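Local atomic coordinates of molybdopterin biosynthesis enzyme, MoaB (Thermus thermophilus, PDB entry 3MCH), a protein that probably binds molybdopterin and takes part in molybdenum cofactor biosynthesis. Residues Met1-Phe14 and Gly33-Asp45. Numbering follows the deposited sequence.
Sequences MFRVGILTVSDKGF and GPFEVAAYELVPD
F2 N donates to P34 O at one end of a run of main-chain hydrogen bonds that finishes with S10 N to V43 O at the other. Strands 2-9 and 35-43 thereby pair in parallel, and the axes of the two strand segments come within 4.4 Å. The pairing slips by one residue between V4 and G5, a beta bulge: V4 O accepts A38 N at 2.8 Å and, weakly, A39 N at 3.4 Å.

Beyond the strands the loops are joined by two backbone-to-carboxylate hydrogen bonds, one of them weak. D11 OD1 receives D45 N at 2.6 Å from above the carboxylate plane, 52° out of it, while D45 OD2 weakly accepts D11 N. The two carboxylates approach to 3.4 Å between D11 OD2 and D45 OD2, a like-charge approach that the salt bridge from D11 OD2 to R77 NH2 probably eases. With an alanine at D11, D45 N would probably lose its acceptor and R77 its carboxylate mate.

Apolar contacts fall on both faces. V43 CG1, set between its backbone N and carbonyl carbon (chi1 71°), reaches V9 CG2 at 3.6 Å and also meets L7 CD1. On the face of T8 and L42, T8 CB meets L42 CD2 at 3.7 Å, the two side chains lying alongside. F14 brings CE2 within 3.4 Å of P44 CD.

Helix 21-30 links the two strands in a beta-alpha-beta crossover and lies over the face bearing I6 and V37; strand 35-43 forms a sheet edge within the chain, and strand 65-69 pairs with the other side of 2-9.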
ATOM      1  N   MET B   1       5.176  25.479  12.447  1.00 24.02           N
ATOM      2  CA  MET B   1       4.955  26.237  11.180  1.00 21.46           C
ATOM      3  C   MET B   1       5.821  25.650  10.069  1.00 20.30           C
ATOM      4  O   MET B   1       7.053  25.658  10.152  1.00 20.68           O
ATOM      5  CB  MET B   1       5.291  27.715  11.395  1.00 24.21           C
ATOM      6  CG  MET B   1       4.967  28.606  10.210  1.00 24.49           C
ATOM      7  SD  MET B   1       3.267  28.402   9.656  1.00 27.66           S
ATOM      8  CE  MET B   1       2.369  29.114  11.046  1.00 26.18           C
ATOM      9  N   PHE B   2       5.174  25.150   9.022  1.00 17.97           N
ATOM     10  CA  PHE B   2       5.887  24.526   7.912  1.00 14.91           C
ATOM     11  C   PHE B   2       5.635  25.223   6.580  1.00 14.21           C
ATOM     12  O   PHE B   2       4.505  25.580   6.259  1.00 14.47           O
ATOM     13  CB  PHE B   2       5.471  23.059   7.819  1.00 15.21           C
ATOM     14  CG  PHE B   2       5.648  22.309   9.102  1.00 13.65           C
ATOM     15  CD1 PHE B   2       6.919  21.963   9.548  1.00 14.58           C
ATOM     16  CD2 PHE B   2       4.546  21.984   9.889  1.00 15.29           C
ATOM     17  CE1 PHE B   2       7.092  21.306  10.763  1.00 17.40           C
ATOM     18  CE2 PHE B   2       4.709  21.324  11.111  1.00 14.37           C
ATOM     19  CZ  PHE B   2       5.983  20.987  11.544  1.00 16.24           C
ATOM     20  N   ARG B   3       6.702  25.411   5.809  1.00 13.80           N
ATOM     21  CA  ARG B   3       6.612  26.064   4.509  1.00 13.92           C
ATOM     22  C   ARG B   3       6.116  25.066   3.480  1.00 13.39           C
ATOM     23  O   ARG B   3       6.695  23.994   3.307  1.00 13.19           O
ATOM     24  CB  ARG B   3       7.979  26.615   4.113  1.00 15.06           C
ATOM     25  CG  ARG B   3       8.479  27.663   5.093  1.00 18.36           C
ATOM     26  CD  ARG B   3       9.937  27.988   4.865  1.00 22.89           C
ATOM     27  NE  ARG B   3      10.168  28.583   3.556  1.00 25.01           N
ATOM     28  CZ  ARG B   3      11.129  28.198   2.724  1.00 25.37           C
ATOM     29  NH1 ARG B   3      11.950  27.208   3.063  1.00 25.44           N
ATOM     30  NH2 ARG B   3      11.273  28.802   1.557  1.00 24.35           N
ATOM     31  N   VAL B   4       5.044  25.441   2.789  1.00 12.19           N
ATOM     32  CA  VAL B   4       4.410  24.580   1.803  1.00 11.42           C
ATOM     33  C   VAL B   4       4.471  25.119   0.383  1.00 12.57           C
ATOM     34  O   VAL B   4       4.330  26.315   0.154  1.00 12.68           O
ATOM     35  CB  VAL B   4       2.917  24.377   2.153  1.00 11.68           C
ATOM     36  CG1 VAL B   4       2.252  23.415   1.168  1.00 12.83           C
ATOM     37  CG2 VAL B   4       2.789  23.867   3.570  1.00 11.41           C
ATOM     38  N   GLY B   5       4.676  24.210  -0.562  1.00 11.96           N
ATOM     39  CA  GLY B   5       4.689  24.567  -1.965  1.00 12.15           C
ATOM     40  C   GLY B   5       3.542  23.809  -2.616  1.00 13.37           C
ATOM     41  O   GLY B   5       3.347  22.625  -2.337  1.00 13.13           O
ATOM     42  N   ILE B   6       2.766  24.482  -3.457  1.00 13.24           N
ATOM     43  CA  ILE B   6       1.650  23.836  -4.143  1.00 13.95           C
ATOM     44  C   ILE B   6       1.997  23.790  -5.627  1.00 15.40           C
ATOM     45  O   ILE B   6       2.205  24.826  -6.252  1.00 16.02           O
ATOM     46  CB  ILE B   6       0.325  24.623  -3.926  1.00 14.90           C
ATOM     47  CG1 ILE B   6      -0.018  24.653  -2.433  1.00 14.60           C
ATOM     48  CG2 ILE B   6      -0.816  23.971  -4.709  1.00 13.97           C
ATOM     49  CD1 ILE B   6      -0.179  23.290  -1.705  1.00 25.29           C
ATOM     50  N   LEU B   7       2.077  22.583  -6.179  1.00 14.81           N
ATOM     51  CA  LEU B   7       2.413  22.407  -7.587  1.00 16.43           C
ATOM     52  C   LEU B   7       1.251  21.818  -8.370  1.00 16.14           C
ATOM     53  O   LEU B   7       0.880  20.665  -8.167  1.00 16.37           O
ATOM     54  CB  LEU B   7       3.629  21.489  -7.726  1.00 17.52           C
ATOM     55  CG  LEU B   7       4.113  21.228  -9.158  1.00 19.74           C
ATOM     56  CD1 LEU B   7       4.531  22.543  -9.800  1.00 21.43           C
ATOM     57  CD2 LEU B   7       5.277  20.251  -9.135  1.00 20.40           C
ATOM     58  N   THR B   8       0.678  22.611  -9.271  1.00 16.03           N
ATOM     59  CA  THR B   8      -0.438  22.149 -10.084  1.00 18.30           C
ATOM     60  C   THR B   8       0.085  21.575 -11.398  1.00 18.83           C
ATOM     61  O   THR B   8       0.618  22.297 -12.244  1.00 18.67           O
ATOM     62  CB  THR B   8      -1.435  23.292 -10.358  1.00 19.63           C
ATOM     63  OG1 THR B   8      -2.026  23.703  -9.118  1.00 18.66           O
ATOM     64  CG2 THR B   8      -2.543  22.832 -11.302  1.00 20.14           C
ATOM     65  N   VAL B   9      -0.068  20.263 -11.546  1.00 18.84           N
ATOM     66  CA  VAL B   9       0.394  19.542 -12.723  1.00 20.78           C
ATOM     67  C   VAL B   9      -0.650  19.281 -13.803  1.00 22.66           C
ATOM     68  O   VAL B   9      -1.591  18.512 -13.593  1.00 22.54           O
ATOM     69  CB  VAL B   9       0.919  18.135 -12.331  1.00 20.53           C
ATOM     70  CG1 VAL B   9       1.477  17.422 -13.559  1.00 21.18           C
ATOM     71  CG2 VAL B   9       1.985  18.256 -11.253  1.00 20.62           C
ATOM     72  N   SER B  10      -0.474  19.929 -14.955  1.00 24.34           N
ATOM     73  CA  SER B  10      -1.371  19.774 -16.099  1.00 27.99           C
ATOM     74  C   SER B  10      -0.823  20.586 -17.266  1.00 29.04           C
ATOM     75  O   SER B  10      -0.126  21.578 -17.065  1.00 28.58           O
ATOM     76  CB  SER B  10      -2.791  20.146 -15.674  1.00 29.60           C
ATOM     77  OG  SER B  10      -3.637  20.211 -16.817  1.00 29.75           O
ATOM     78  N   ASP B  11      -1.149  20.167 -18.486  1.00 31.84           N
ATOM     79  CA  ASP B  11      -0.702  20.882 -19.675  1.00 33.88           C
ATOM     80  C   ASP B  11      -1.777  21.950 -19.875  1.00 35.00           C
ATOM     81  O   ASP B  11      -1.518  23.004 -20.456  1.00 33.10           O
ATOM     82  CB  ASP B  11      -0.626  19.974 -20.909  1.00 35.04           C
ATOM     83  CG  ASP B  11       0.415  18.884 -20.777  1.00 36.43           C
ATOM     84  OD1 ASP B  11       1.543  19.178 -20.329  1.00 37.81           O
ATOM     85  OD2 ASP B  11       0.109  17.729 -21.136  1.00 38.98           O
ATOM     86  N   LYS B  12      -2.983  21.664 -19.392  1.00 35.72           N
ATOM     87  CA  LYS B  12      -4.103  22.587 -19.524  1.00 37.75           C
ATOM     88  C   LYS B  12      -3.907  23.904 -18.778  1.00 37.54           C
ATOM     89  O   LYS B  12      -4.707  24.829 -18.913  1.00 37.06           O
ATOM     90  CB  LYS B  12      -5.396  21.905 -19.062  1.00 38.81           C
ATOM     91  CG  LYS B  12      -5.772  20.699 -19.913  1.00 42.59           C
ATOM     92  CD  LYS B  12      -7.102  20.091 -19.497  1.00 43.91           C
ATOM     93  CE  LYS B  12      -7.489  18.949 -20.427  1.00 44.78           C
ATOM     94  NZ  LYS B  12      -8.821  18.370 -20.097  1.00 46.87           N
ATOM     95  N   GLY B  13      -2.835  23.983 -17.994  1.00 37.63           N
ATOM     96  CA  GLY B  13      -2.550  25.198 -17.255  1.00 37.06           C
ATOM     97  C   GLY B  13      -1.723  26.166 -18.081  1.00 37.67           C
ATOM     98  O   GLY B  13      -1.381  27.252 -17.621  1.00 36.08           O
ATOM     99  N   PHE B  14      -1.401  25.771 -19.308  1.00 38.01           N
ATOM    100  CA  PHE B  14      -0.608  26.606 -20.204  1.00 38.87           C
ATOM    101  C   PHE B  14      -1.374  26.832 -21.503  1.00 40.75           C
ATOM    102  O   PHE B  14      -0.786  26.933 -22.584  1.00 39.98           O
ATOM    103  CB  PHE B  14       0.732  25.921 -20.485  1.00 37.64           C
ATOM    104  CG  PHE B  14       1.580  25.742 -19.260  1.00 35.82           C
ATOM    105  CD1 PHE B  14       2.480  26.730 -18.873  1.00 34.21           C
ATOM    106  CD2 PHE B  14       1.442  24.611 -18.459  1.00 35.89           C
ATOM    107  CE1 PHE B  14       3.231  26.596 -17.709  1.00 34.34           C
ATOM    108  CE2 PHE B  14       2.188  24.467 -17.293  1.00 34.31           C
ATOM    109  CZ  PHE B  14       3.084  25.464 -16.917  1.00 34.51           C
ATOM    110  N   GLY B  33      -3.956  26.144  10.087  1.00 23.61           N
ATOM    111  CA  GLY B  33      -2.977  25.194  10.586  1.00 20.93           C
ATOM    112  C   GLY B  33      -1.562  25.734  10.551  1.00 20.50           C
ATOM    113  O   GLY B  33      -1.333  26.839  10.048  1.00 20.08           O
ATOM    114  N   PRO B  34      -0.584  24.976  11.079  1.00 18.69           N
ATOM    115  CA  PRO B  34       0.824  25.382  11.110  1.00 18.16           C
ATOM    116  C   PRO B  34       1.436  25.316   9.721  1.00 16.19           C
ATOM    117  O   PRO B  34       2.470  24.676   9.512  1.00 16.69           O
ATOM    118  CB  PRO B  34       1.445  24.374  12.068  1.00 17.93           C
ATOM    119  CG  PRO B  34       0.681  23.129  11.758  1.00 16.81           C
ATOM    120  CD  PRO B  34      -0.754  23.644  11.691  1.00 18.51           C
ATOM    121  N   PHE B  35       0.786  25.991   8.780  1.00 16.53           N
ATOM    122  CA  PHE B  35       1.227  26.000   7.395  1.00 15.39           C
ATOM    123  C   PHE B  35       1.282  27.400   6.809  1.00 16.89           C
ATOM    124  O   PHE B  35       0.441  28.249   7.108  1.00 18.40           O
ATOM    125  CB  PHE B  35       0.263  25.176   6.535  1.00 14.91           C
ATOM    126  CG  PHE B  35       0.045  23.781   7.032  1.00 12.71           C
ATOM    127  CD1 PHE B  35       1.048  22.821   6.922  1.00 14.68           C
ATOM    128  CD2 PHE B  35      -1.161  23.427   7.634  1.00 15.24           C
ATOM    129  CE1 PHE B  35       0.855  21.525   7.402  1.00 16.97           C
ATOM    130  CE2 PHE B  35      -1.364  22.132   8.119  1.00 15.24           C
ATOM    131  CZ  PHE B  35      -0.355  21.181   8.003  1.00 16.27           C
ATOM    132  N   GLU B  36       2.281  27.631   5.970  1.00 16.64           N
ATOM    133  CA  GLU B  36       2.411  28.899   5.273  1.00 17.19           C
ATOM    134  C   GLU B  36       2.816  28.545   3.848  1.00 15.29           C
ATOM    135  O   GLU B  36       3.842  27.894   3.618  1.00 16.42           O
ATOM    136  CB  GLU B  36       3.438  29.815   5.956  1.00 18.61           C
ATOM    137  CG  GLU B  36       4.804  29.220   6.211  1.00 20.11           C
ATOM    138  CD  GLU B  36       5.669  30.125   7.075  1.00 22.50           C
ATOM    139  OE1 GLU B  36       5.168  31.180   7.529  1.00 22.41           O
ATOM    140  OE2 GLU B  36       6.850  29.780   7.305  1.00 22.30           O
ATOM    141  N   VAL B  37       1.973  28.934   2.895  1.00 13.73           N
ATOM    142  CA  VAL B  37       2.225  28.645   1.492  1.00 14.20           C
ATOM    143  C   VAL B  37       3.291  29.600   0.990  1.00 14.73           C
ATOM    144  O   VAL B  37       3.039  30.798   0.813  1.00 14.61           O
ATOM    145  CB  VAL B  37       0.934  28.792   0.657  1.00 15.45           C
ATOM    146  CG1 VAL B  37       1.223  28.523  -0.815  1.00 16.90           C
ATOM    147  CG2 VAL B  37      -0.119  27.810   1.172  1.00 17.90           C
ATOM    148  N   ALA B  38       4.481  29.052   0.771  1.00 14.31           N
ATOM    149  CA  ALA B  38       5.634  29.824   0.337  1.00 14.49           C
ATOM    150  C   ALA B  38       5.924  29.720  -1.151  1.00 14.60           C
ATOM    151  O   ALA B  38       6.828  30.383  -1.658  1.00 15.64           O
ATOM    152  CB  ALA B  38       6.856  29.393   1.128  1.00 15.75           C
ATOM    153  N   ALA B  39       5.170  28.885  -1.854  1.00 13.91           N
ATOM    154  CA  ALA B  39       5.387  28.733  -3.285  1.00 14.20           C
ATOM    155  C   ALA B  39       4.188  28.131  -3.984  1.00 14.11           C
ATOM    156  O   ALA B  39       3.458  27.329  -3.405  1.00 13.69           O
ATOM    157  CB  ALA B  39       6.615  27.862  -3.535  1.00 15.04           C
ATOM    158  N   TYR B  40       3.996  28.539  -5.234  1.00 14.25           N
ATOM    159  CA  TYR B  40       2.920  28.036  -6.071  1.00 15.95           C
ATOM    160  C   TYR B  40       3.348  28.142  -7.529  1.00 17.27           C
ATOM    161  O   TYR B  40       3.724  29.221  -8.001  1.00 19.20           O
ATOM    162  CB  TYR B  40       1.628  28.832  -5.860  1.00 16.51           C
ATOM    163  CG  TYR B  40       0.627  28.636  -6.984  1.00 18.79           C
ATOM    164  CD1 TYR B  40       0.135  27.367  -7.292  1.00 16.50           C
ATOM    165  CD2 TYR B  40       0.205  29.715  -7.765  1.00 19.61           C
ATOM    166  CE1 TYR B  40      -0.751  27.175  -8.358  1.00 18.46           C
ATOM    167  CE2 TYR B  40      -0.678  29.532  -8.827  1.00 20.61           C
ATOM    168  CZ  TYR B  40      -1.149  28.261  -9.118  1.00 20.28           C
ATOM    169  OH  TYR B  40      -2.007  28.075 -10.179  1.00 23.54           O
ATOM    170  N   GLU B  41       3.299  27.019  -8.236  1.00 18.00           N
ATOM    171  CA  GLU B  41       3.672  26.987  -9.643  1.00 19.21           C
ATOM    172  C   GLU B  41       2.792  26.022 -10.428  1.00 20.60           C
ATOM    173  O   GLU B  41       2.197  25.095  -9.866  1.00 18.46           O
ATOM    174  CB  GLU B  41       5.144  26.566  -9.806  1.00 19.62           C
ATOM    175  CG  GLU B  41       6.180  27.671  -9.566  1.00 22.68           C
ATOM    176  CD  GLU B  41       7.618  27.184  -9.761  1.00 23.99           C
ATOM    177  OE1 GLU B  41       7.896  26.539 -10.795  1.00 25.40           O
ATOM    178  OE2 GLU B  41       8.477  27.450  -8.888  1.00 21.95           O
ATOM    179  N   LEU B  42       2.699  26.269 -11.730  1.00 20.32           N
ATOM    180  CA  LEU B  42       1.954  25.414 -12.646  1.00 21.78           C
ATOM    181  C   LEU B  42       3.056  24.722 -13.429  1.00 22.62           C
ATOM    182  O   LEU B  42       4.077  25.340 -13.733  1.00 23.33           O
ATOM    183  CB  LEU B  42       1.117  26.243 -13.621  1.00 24.38           C
ATOM    184  CG  LEU B  42      -0.068  27.052 -13.093  1.00 25.63           C
ATOM    185  CD1 LEU B  42      -0.480  28.083 -14.134  1.00 28.93           C
ATOM    186  CD2 LEU B  42      -1.217  26.122 -12.773  1.00 26.97           C
ATOM    187  N   VAL B  43       2.865  23.449 -13.748  1.00 22.91           N
ATOM    188  CA  VAL B  43       3.870  22.724 -14.509  1.00 23.55           C
ATOM    189  C   VAL B  43       3.161  21.796 -15.488  1.00 24.15           C
ATOM    190  O   VAL B  43       2.092  21.264 -15.187  1.00 23.08           O
ATOM    191  CB  VAL B  43       4.796  21.907 -13.571  1.00 25.26           C
ATOM    192  CG1 VAL B  43       4.039  20.723 -12.979  1.00 26.06           C
ATOM    193  CG2 VAL B  43       6.024  21.437 -14.329  1.00 25.79           C
ATOM    194  N   PRO B  44       3.733  21.614 -16.691  1.00 25.80           N
ATOM    195  CA  PRO B  44       3.126  20.741 -17.701  1.00 26.44           C
ATOM    196  C   PRO B  44       3.145  19.272 -17.275  1.00 27.97           C
ATOM    197  O   PRO B  44       3.804  18.910 -16.299  1.00 27.26           O
ATOM    198  CB  PRO B  44       4.000  20.980 -18.935  1.00 27.48           C
ATOM    199  CG  PRO B  44       4.555  22.358 -18.717  1.00 28.02           C
ATOM    200  CD  PRO B  44       4.885  22.339 -17.253  1.00 25.79           C
ATOM    201  N   ASP B  45       2.417  18.438 -18.011  1.00 29.37           N
ATOM    202  CA  ASP B  45       2.366  17.005 -17.737  1.00 32.44           C
ATOM    203  C   ASP B  45       3.610  16.444 -18.408  1.00 34.53           C
ATOM    204  O   ASP B  45       3.515  15.637 -19.330  1.00 37.17           O
ATOM    205  CB  ASP B  45       1.139  16.368 -18.394  1.00 32.98           C
ATOM    206  CG  ASP B  45      -0.107  16.502 -17.552  1.00 34.09           C
ATOM    207  OD1 ASP B  45      -0.103  16.000 -16.410  1.00 36.11           O
ATOM    208  OD2 ASP B  45      -1.088  17.106 -18.030  1.00 38.11           O
TER
HETATM  209  O   HOH W   1       8.481  27.913   8.602  1.00 26.43           O